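Local coordinates for putative carboxynorspermidine decarboxylase protein (Sinorhizobium meliloti, PDB 3MT1) that probably decarboxylates carboxynorspermidine and carboxyspermidine to norspermidine and spermidine, as a pyridoxal 5'-phosphate-dependent homodimeric enzyme, at residues Phe61-Gly66 with Ser91-Ile96; Gly29-Leu34 with Gly71-Ala76; Tyr7-Ala12 with Phe39-Val44. All coordinates share one frame; numbering follows the deposited sequence.

Contact 1: Phe61-Gly66 with Ser91-Ile96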
loop_
_atom_site.group_PDB
_atom_site.type_symbol
_atom_site.label_atom_id
_atom_site.label_comp_id
_atom_site.label_asym_id
_atom_site.label_seq_id
_atom_site.Cartn_x
_atom_site.Cartn_y
_atom_site.Cartn_z
ATOM N N PHE B 61 1.880 -6.259 16.687
ATOM C CA PHE B 61 0.498 -6.554 16.382
ATOM C C PHE B 61 0.318 -7.965 15.832
ATOM O O PHE B 61 -0.652 -8.642 16.154
ATOM C CB PHE B 61 -0.079 -5.520 15.474
ATOM C CG PHE B 61 -0.308 -4.179 16.131
ATOM C CD1 PHE B 61 -0.121 -3.998 17.486
ATOM C CD2 PHE B 61 -0.764 -3.098 15.368
ATOM C CE1 PHE B 61 -0.339 -2.773 18.082
ATOM C CE2 PHE B 61 -1.030 -1.854 15.970
ATOM C CZ PHE B 61 -0.812 -1.691 17.336
ATOM N N GLU B 62 1.284 -8.441 15.062
ATOM C CA GLU B 62 1.160 -9.774 14.499
ATOM C C GLU B 62 1.248 -10.878 15.555
ATOM O O GLU B 62 0.381 -11.793 15.575
ATOM C CB GLU B 62 2.099 -10.004 13.316
ATOM C CG GLU B 62 1.572 -9.345 12.043
ATOM C CD GLU B 62 2.405 -9.622 10.726
ATOM O OE1 GLU B 62 3.567 -10.117 10.769
ATOM O OE2 GLU B 62 1.847 -9.326 9.628
ATOM N N VAL B 63 2.237 -10.778 16.448
ATOM C CA VAL B 63 2.315 -11.709 17.556
ATOM C C VAL B 63 1.071 -11.700 18.454
ATOM O O VAL B 63 0.579 -12.754 18.847
ATOM C CB VAL B 63 3.614 -11.578 18.393
ATOM C CG1 VAL B 63 3.531 -10.438 19.454
ATOM C CG2 VAL B 63 3.896 -12.913 19.089
ATOM N N ARG B 64 0.537 -10.530 18.749
ATOM C CA ARG B 64 -0.742 -10.484 19.471
ATOM C C ARG B 64 -1.889 -11.159 18.671
ATOM O O ARG B 64 -2.696 -11.960 19.240
ATOM C CB ARG B 64 -1.109 -9.046 19.836
ATOM C CG ARG B 64 -2.447 -8.879 20.486
ATOM C CD ARG B 64 -2.483 -7.551 21.199
ATOM N NE ARG B 64 -3.791 -7.271 21.784
ATOM C CZ ARG B 64 -4.139 -6.104 22.315
ATOM N NH1 ARG B 64 -3.290 -5.090 22.305
ATOM N NH2 ARG B 64 -5.355 -5.935 22.811
ATOM N N LEU B 65 -1.948 -10.881 17.372
ATOM C CA LEU B 65 -3.011 -11.461 16.585
ATOM C C LEU B 65 -2.907 -12.979 16.625
ATOM O O LEU B 65 -3.925 -13.629 16.759
ATOM C CB LEU B 65 -2.996 -10.967 15.126
ATOM C CG LEU B 65 -4.019 -11.600 14.185
ATOM C CD1 LEU B 65 -5.433 -11.103 14.460
ATOM C CD2 LEU B 65 -3.679 -11.303 12.799
ATOM N N GLY B 66 -1.685 -13.533 16.525
ATOM C CA GLY B 66 -1.478 -14.978 16.464
ATOM C C GLY B 66 -1.838 -15.612 17.798
ATOM O O GLY B 66 -2.504 -16.646 17.827
ATOM N N SER B 91 5.504 -11.572 26.384
ATOM C CA SER B 91 4.352 -12.175 27.015
ATOM C C SER B 91 3.397 -12.879 26.058
ATOM O O SER B 91 2.614 -13.664 26.501
ATOM C CB SER B 91 3.587 -11.149 27.824
ATOM O OG SER B 91 3.027 -10.218 26.950
ATOM N N HIS B 92 3.456 -12.617 24.760
ATOM C CA HIS B 92 2.578 -13.329 23.801
ATOM C C HIS B 92 3.301 -14.522 23.184
ATOM O O HIS B 92 2.659 -15.473 22.785
ATOM C CB HIS B 92 2.073 -12.434 22.639
ATOM C CG HIS B 92 1.127 -11.342 23.046
ATOM N ND1 HIS B 92 -0.123 -11.588 23.566
ATOM C CD2 HIS B 92 1.236 -9.994 22.966
ATOM C CE1 HIS B 92 -0.729 -10.437 23.822
ATOM N NE2 HIS B 92 0.076 -9.454 23.466
ATOM N N ALA B 93 4.626 -14.461 23.112
ATOM C CA ALA B 93 5.399 -15.428 22.339
ATOM C C ALA B 93 5.846 -16.635 23.161
ATOM O O ALA B 93 6.109 -16.508 24.350
ATOM C CB ALA B 93 6.616 -14.745 21.714
ATOM N N ASP B 94 5.948 -17.796 22.520
ATOM C CA ASP B 94 6.601 -18.973 23.105
ATOM C C ASP B 94 8.063 -19.053 22.722
ATOM O O ASP B 94 8.892 -19.555 23.461
ATOM C CB ASP B 94 5.898 -20.227 22.624
ATOM C CG ASP B 94 4.493 -20.315 23.152
ATOM O OD1 ASP B 94 4.335 -20.198 24.384
ATOM O OD2 ASP B 94 3.551 -20.477 22.348
ATOM N N LYS B 95 8.371 -18.555 21.544
ATOM C CA LYS B 95 9.724 -18.442 21.097
ATOM C C LYS B 95 9.894 -17.029 20.584
ATOM O O LYS B 95 8.927 -16.395 20.092
ATOM C CB LYS B 95 10.018 -19.505 20.036
ATOM C CG LYS B 95 10.037 -20.907 20.665
ATOM C CD LYS B 95 10.539 -21.984 19.726
ATOM C CE LYS B 95 10.446 -23.401 20.305
ATOM N NZ LYS B 95 9.011 -23.777 20.541
ATOM N N ILE B 96 11.111 -16.513 20.746
ATOM C CA ILE B 96 11.455 -15.184 20.255
ATOM C C ILE B 96 12.762 -15.331 19.516
ATOM O O ILE B 96 13.624 -16.099 19.929
ATOM C CB ILE B 96 11.544 -14.132 21.397
ATOM C CG1 ILE B 96 11.626 -12.713 20.804
ATOM C CG2 ILE B 96 12.698 -14.411 22.319
ATOM C CD1 ILE B 96 11.488 -11.602 21.839
#

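Contact 2: Gly29-Leu34 with Gly71-Ala76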
loop_
_atom_site.group_PDB
_atom_site.type_symbol
_atom_site.label_atom_id
_atom_site.label_comp_id
_atom_site.label_asym_id
_atom_site.label_seq_id
_atom_site.Cartn_x
_atom_site.Cartn_y
_atom_site.Cartn_z
ATOM N N GLY B 29 7.274 -35.038 11.112
ATOM C CA GLY B 29 7.368 -34.609 12.516
ATOM C C GLY B 29 7.817 -33.157 12.636
ATOM O O GLY B 29 8.118 -32.663 13.728
ATOM N N ALA B 30 7.883 -32.460 11.505
ATOM C CA ALA B 30 8.228 -31.053 11.507
ATOM C C ALA B 30 6.948 -30.302 11.878
ATOM O O ALA B 30 5.840 -30.828 11.713
ATOM C CB ALA B 30 8.761 -30.630 10.155
ATOM N N LYS B 31 7.086 -29.103 12.431
ATOM C CA LYS B 31 5.901 -28.310 12.773
ATOM C C LYS B 31 5.767 -27.165 11.771
ATOM O O LYS B 31 6.740 -26.733 11.221
ATOM C CB LYS B 31 5.983 -27.817 14.218
ATOM C CG LYS B 31 5.639 -28.917 15.254
ATOM C CD LYS B 31 5.849 -28.447 16.684
ATOM C CE LYS B 31 5.796 -29.614 17.651
ATOM N NZ LYS B 31 4.381 -29.887 18.030
ATOM N N ALA B 32 4.546 -26.712 11.522
ATOM C CA ALA B 32 4.277 -25.665 10.542
ATOM C C ALA B 32 3.556 -24.514 11.208
ATOM O O ALA B 32 2.546 -24.734 11.926
ATOM C CB ALA B 32 3.406 -26.202 9.396
ATOM N N LEU B 33 4.054 -23.302 10.948
ATOM C CA LEU B 33 3.466 -22.080 11.474
ATOM C C LEU B 33 3.041 -21.166 10.326
ATOM O O LEU B 33 3.790 -20.971 9.369
ATOM C CB LEU B 33 4.458 -21.367 12.377
ATOM C CG LEU B 33 5.243 -22.178 13.395
ATOM C CD1 LEU B 33 6.367 -21.351 14.027
ATOM C CD2 LEU B 33 4.334 -22.701 14.464
ATOM N N LEU B 34 1.832 -20.615 10.409
ATOM C CA LEU B 34 1.375 -19.679 9.382
ATOM C C LEU B 34 2.197 -18.398 9.495
ATOM O O LEU B 34 2.273 -17.832 10.573
ATOM C CB LEU B 34 -0.114 -19.354 9.589
ATOM C CG LEU B 34 -0.796 -18.293 8.717
ATOM C CD1 LEU B 34 -0.666 -18.642 7.205
ATOM C CD2 LEU B 34 -2.258 -18.096 9.105
ATOM N N GLY B 71 -3.843 -18.999 18.473
ATOM C CA GLY B 71 -3.506 -19.897 19.571
ATOM C C GLY B 71 -2.363 -20.823 19.219
ATOM O O GLY B 71 -1.664 -20.597 18.222
ATOM N N LYS B 72 -2.180 -21.865 20.030
ATOM C CA LYS B 72 -1.113 -22.868 19.847
ATOM C C LYS B 72 0.270 -22.190 20.003
ATOM O O LYS B 72 0.409 -21.314 20.851
ATOM C CB LYS B 72 -1.259 -23.637 18.517
ATOM C CG LYS B 72 -2.528 -24.551 18.393
ATOM C CD LYS B 72 -2.324 -25.596 17.262
ATOM C CE LYS B 72 -3.384 -26.697 17.252
ATOM N NZ LYS B 72 -3.124 -27.716 16.167
ATOM N N GLU B 73 1.272 -22.579 19.228
ATOM C CA GLU B 73 2.595 -21.981 19.368
ATOM C C GLU B 73 2.706 -20.641 18.613
ATOM O O GLU B 73 2.339 -20.545 17.422
ATOM C CB GLU B 73 3.672 -22.948 18.843
ATOM C CG GLU B 73 4.728 -23.293 19.902
ATOM C CD GLU B 73 5.888 -24.119 19.379
ATOM O OE1 GLU B 73 5.716 -25.368 19.268
ATOM O OE2 GLU B 73 6.958 -23.511 19.125
ATOM N N THR B 74 3.210 -19.611 19.287
ATOM C CA THR B 74 3.466 -18.332 18.625
ATOM C C THR B 74 4.945 -17.979 18.654
ATOM O O THR B 74 5.579 -18.007 19.709
ATOM C CB THR B 74 2.602 -17.135 19.210
ATOM O OG1 THR B 74 3.314 -16.500 20.268
ATOM C CG2 THR B 74 1.243 -17.601 19.711
ATOM N N HIS B 75 5.486 -17.659 17.487
ATOM C CA HIS B 75 6.905 -17.273 17.337
ATOM C C HIS B 75 6.969 -15.819 16.978
ATOM O O HIS B 75 6.189 -15.341 16.150
ATOM C CB HIS B 75 7.607 -18.079 16.243
ATOM C CG HIS B 75 7.909 -19.492 16.630
ATOM N ND1 HIS B 75 8.937 -20.215 16.058
ATOM C CD2 HIS B 75 7.332 -20.310 17.551
ATOM C CE1 HIS B 75 8.956 -21.430 16.584
ATOM N NE2 HIS B 75 8.000 -21.508 17.501
ATOM N N ALA B 76 7.886 -15.114 17.619
ATOM C CA ALA B 76 8.092 -13.711 17.320
ATOM C C ALA B 76 9.438 -13.493 16.656
ATOM O O ALA B 76 10.437 -14.060 17.080
ATOM C CB ALA B 76 7.961 -12.864 18.599
#

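Contact 3: Tyr7-Ala12 with Phe39-Val44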
loop_
_atom_site.group_PDB
_atom_site.type_symbol
_atom_site.label_atom_id
_atom_site.label_comp_id
_atom_site.label_asym_id
_atom_site.label_seq_id
_atom_site.Cartn_x
_atom_site.Cartn_y
_atom_site.Cartn_z
ATOM N N TYR B 7 -12.598 -10.192 -2.042
ATOM C CA TYR B 7 -11.682 -11.314 -2.041
ATOM C C TYR B 7 -12.509 -12.507 -1.629
ATOM O O TYR B 7 -13.178 -12.459 -0.583
ATOM C CB TYR B 7 -10.586 -11.115 -0.996
ATOM C CG TYR B 7 -9.686 -9.897 -1.147
ATOM C CD1 TYR B 7 -9.879 -8.768 -0.341
ATOM C CD2 TYR B 7 -8.597 -9.903 -2.024
ATOM C CE1 TYR B 7 -9.053 -7.644 -0.447
ATOM C CE2 TYR B 7 -7.746 -8.787 -2.144
ATOM C CZ TYR B 7 -7.983 -7.652 -1.346
ATOM O OH TYR B 7 -7.172 -6.521 -1.431
ATOM N N LEU B 8 -12.476 -13.589 -2.405
ATOM C CA LEU B 8 -13.307 -14.752 -2.070
ATOM C C LEU B 8 -12.429 -15.908 -1.653
ATOM O O LEU B 8 -11.674 -16.455 -2.449
ATOM C CB LEU B 8 -14.186 -15.137 -3.254
ATOM C CG LEU B 8 -15.181 -16.296 -3.111
ATOM C CD1 LEU B 8 -16.031 -16.148 -1.924
ATOM C CD2 LEU B 8 -16.095 -16.406 -4.351
ATOM N N ILE B 9 -12.491 -16.264 -0.390
ATOM C CA ILE B 9 -11.692 -17.356 0.071
ATOM C C ILE B 9 -12.491 -18.643 -0.054
ATOM O O ILE B 9 -13.532 -18.800 0.581
ATOM C CB ILE B 9 -11.241 -17.138 1.509
ATOM C CG1 ILE B 9 -10.342 -15.885 1.588
ATOM C CG2 ILE B 9 -10.556 -18.419 2.062
ATOM C CD1 ILE B 9 -10.305 -15.257 3.007
ATOM N N ASP B 10 -12.000 -19.545 -0.899
ATOM C CA ASP B 10 -12.667 -20.808 -1.124
ATOM C C ASP B 10 -12.357 -21.827 -0.002
ATOM O O ASP B 10 -11.256 -22.387 0.072
ATOM C CB ASP B 10 -12.338 -21.388 -2.526
ATOM C CG ASP B 10 -13.110 -22.685 -2.821
ATOM O OD1 ASP B 10 -14.062 -22.657 -3.651
ATOM O OD2 ASP B 10 -12.792 -23.741 -2.188
ATOM N N LYS B 11 -13.363 -22.093 0.827
ATOM C CA LYS B 11 -13.201 -22.995 1.940
ATOM C C LYS B 11 -12.594 -24.364 1.520
ATOM O O LYS B 11 -11.647 -24.863 2.151
ATOM C CB LYS B 11 -14.533 -23.185 2.660
ATOM C CG LYS B 11 -14.320 -23.623 4.065
ATOM C CD LYS B 11 -15.491 -24.253 4.654
ATOM C CE LYS B 11 -15.117 -24.773 6.031
ATOM N NZ LYS B 11 -16.143 -25.710 6.544
ATOM N N ALA B 12 -13.127 -24.966 0.460
ATOM C CA ALA B 12 -12.627 -26.280 0.022
ATOM C C ALA B 12 -11.154 -26.287 -0.474
ATOM O O ALA B 12 -10.432 -27.249 -0.232
ATOM C CB ALA B 12 -13.560 -26.902 -1.018
ATOM N N PHE B 39 -0.468 -13.559 5.297
ATOM C CA PHE B 39 -1.916 -13.818 5.411
ATOM C C PHE B 39 -2.316 -13.812 6.865
ATOM O O PHE B 39 -1.799 -14.584 7.634
ATOM C CB PHE B 39 -2.237 -15.165 4.824
ATOM C CG PHE B 39 -3.695 -15.503 4.820
ATOM C CD1 PHE B 39 -4.264 -16.250 5.882
ATOM C CD2 PHE B 39 -4.496 -15.141 3.736
ATOM C CE1 PHE B 39 -5.636 -16.603 5.872
ATOM C CE2 PHE B 39 -5.873 -15.465 3.718
ATOM C CZ PHE B 39 -6.448 -16.211 4.777
ATOM N N ALA B 40 -3.236 -12.924 7.218
ATOM C CA ALA B 40 -3.654 -12.690 8.585
ATOM C C ALA B 40 -5.174 -12.453 8.640
ATOM O O ALA B 40 -5.703 -11.725 9.489
ATOM C CB ALA B 40 -2.877 -11.535 9.160
ATOM N N THR B 41 -5.885 -13.129 7.746
ATOM C CA THR B 41 -7.324 -13.011 7.675
ATOM C C THR B 41 -7.914 -13.958 8.715
ATOM O O THR B 41 -8.307 -15.109 8.401
ATOM C CB THR B 41 -7.792 -13.343 6.296
ATOM O OG1 THR B 41 -7.244 -12.376 5.414
ATOM C CG2 THR B 41 -9.302 -13.277 6.187
ATOM N N TRP B 42 -7.995 -13.443 9.936
ATOM C CA TRP B 42 -8.217 -14.278 11.097
ATOM C C TRP B 42 -9.553 -15.040 11.147
ATOM O O TRP B 42 -9.617 -16.092 11.771
ATOM C CB TRP B 42 -7.958 -13.522 12.400
ATOM C CG TRP B 42 -8.680 -12.216 12.575
ATOM C CD1 TRP B 42 -8.238 -10.967 12.205
ATOM C CD2 TRP B 42 -9.934 -12.025 13.197
ATOM N NE1 TRP B 42 -9.151 -10.032 12.524
ATOM C CE2 TRP B 42 -10.203 -10.643 13.162
ATOM C CE3 TRP B 42 -10.854 -12.883 13.804
ATOM C CZ2 TRP B 42 -11.384 -10.093 13.685
ATOM C CZ3 TRP B 42 -12.022 -12.338 14.346
ATOM C CH2 TRP B 42 -12.285 -10.959 14.267
ATOM N N SER B 43 -10.585 -14.567 10.451
ATOM C CA SER B 43 -11.859 -15.281 10.473
ATOM C C SER B 43 -11.809 -16.723 9.935
ATOM O O SER B 43 -12.805 -17.475 10.089
ATOM C CB SER B 43 -12.926 -14.518 9.691
ATOM O OG SER B 43 -12.500 -14.357 8.353
ATOM N N VAL B 44 -10.690 -17.097 9.290
ATOM C CA VAL B 44 -10.505 -18.460 8.830
ATOM C C VAL B 44 -9.474 -19.220 9.668
ATOM O O VAL B 44 -9.160 -20.370 9.368
ATOM C CB VAL B 44 -10.201 -18.573 7.272
ATOM C CG1 VAL B 44 -11.314 -17.930 6.425
ATOM C CG2 VAL B 44 -8.818 -18.030 6.903
#

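Contact 1: Phe61-Gly66 with Ser91-Ile96
In the outer helical layer of the beta/alpha barrel, Val63 and Arg64 of helix 60-70 pack on His92 and Ala93, at the turn between helix 83-92 and strand 95-98. The imidazole of His92 lies over Arg64, one face toward its CA. Arg64 CA sits 4.0 Å from the centroid of the His92 ring and 8° off its normal, a CH-pi contact over the face. The Arg64 side chain then runs on past the ring, with CB 3.8 Å from His92 NE2. Arg64 CG is anti to the backbone N (chi1 176°) and the chain stays extended to NE. Its guanidinium plane is thus carried beyond the ring, turned 18° from it. There Arg64 NE makes a salt bridge with Glu68, and Tyr357 of the second subunit makes a cation-pi contact with the same arginine.

The two helices follow successive barrel strands, and strand 73-77 runs between them in the chain. Val63 CG1 and CG2 straddle the His92 methylene, and CG2 is 4.0 Å from His92 CB. The same Val63 CG2 meets Ala93 CB at 4.2 Å, a purely apolar touch. Val63 also packs on Thr74, whose hydroxyl OG1 is hydrogen-bonded to the carbonyl O of His92.

Contact 2: Gly29-Leu34 with Gly71-Ala76
A CH-pi contact between Leu33 and His75 is the main one, inside the barrel. Leu33 CD1 stands over the centre of the His75 ring, 3.5 Å from the centroid, on one face. The two side chains cross at about a right angle, and of the two leucine methyls CD1 is the one that meets the ring. Leu33 CG is turned toward the backbone N side (chi1 -45°), which lifts CD1 to the imidazole. The other methyl, CD2, lies 4.2 Å from the carbonyl O of Glu73.

The polar part lies in the ring plane. His75 NE2 donates to Glu73 OE2 at 2.8 Å, with an N-H...O angle of 163°. This His-carboxylate bond reaches the anti side of the oxygen, 32° out of the carboxylate plane. It should fix the rotation of the ring beneath Leu33. Glu73 OE2 also forms a salt bridge with Lys95, which probably keeps the carboxylate charged.

Lys31 adds a weaker contact. Its CD passes 4.0 Å from Glu73 OE1, and the chains cross nearly at right angles. The ammonium does not reach the carboxylate: Lys31 NZ and Glu73 OE1 are 4.9 Å apart.

Strands 31-35 and 73-77 are not neighbours in the parallel barrel sheet. Strand 54-57 separates them, and the contact spans it through side chains that point into the barrel. Tyr228 of strand 226-229 packs on both Leu33 and His75. On the outer side of strand 73-77, Thr74 meets Arg67 of helix 60-70.

Contact 3: Tyr7-Ala12 with Phe39-Val44
Ile9 and the loop residues Phe39, Thr41 and Val44 meet at the join between the two domains of this class-II decarboxylase. Strand 6-10 belongs to the mixed beta sheet. The loop follows strand 31-35 of the beta/alpha barrel and leads to helix 45-49. The predicted substrate site is not far off, since the Phe39 side chain is about 8 Å from that of Glu233.

One methyl carries the contact from the sheet side. Ile9 CG1 is anti to the carbonyl carbon (chi1 -63°), and chi2 of 157° extends CD1 straight toward the loop. Ile9 and Thr41 meet tip to tip, CD1 to CG2 at 3.9 Å. Ile9 CD1 also reaches the edge of the Phe39 ring near its plane, 4.3 Å from CZ. A looser touch follows at 4.5 Å, between Ile9 CD1 and Val44 CG1. All four residues are buried, and the contact across the segments is wholly apolar.

The loop is tightly turned here. Thr41 is the centre of an inverse gamma turn, and Val44 N bonds back to Thr41 O at 3.2 Å, across the 3-10 segment 42-44. Strand 339-343 closes in as well, with Ile340 on Thr41 and Ile342 on Val44. The outer side of the loop meets the second subunit: Trp42 NE1 is hydrogen-bonded to the carbonyl O of Glu361 of that subunit.

The Phe39 ring also has neighbours from its own loop. Val44 CG2 lies at its edge in the ring plane, and the backbone N of Thr41 sits 3.9 Å above one face, offset toward the rim.

Overall arrangement
Contacts 1 and 2 both belong to the beta/alpha barrel. Strand 73-77 is part of contact 2 and neighbours strand 95-98, which contact 1 reaches. Contact 1 lies on the outer side of the barrel, among the helices. Contact 2 lies on its inner side. Both are partly buried and use a histidine face, but contact 1 lays it over an arginine CA, whereas contact 2 sets a leucine methyl on it. A probable hydrogen bond from Gly71 N to Gly66 O also joins them. Contact 3 is fully buried, wholly apolar, and joins the barrel to the other domain. Leu65 of helix 60-70 packs on Ala40 and Trp42, linking contacts 1 and 3, which both touch the second subunit.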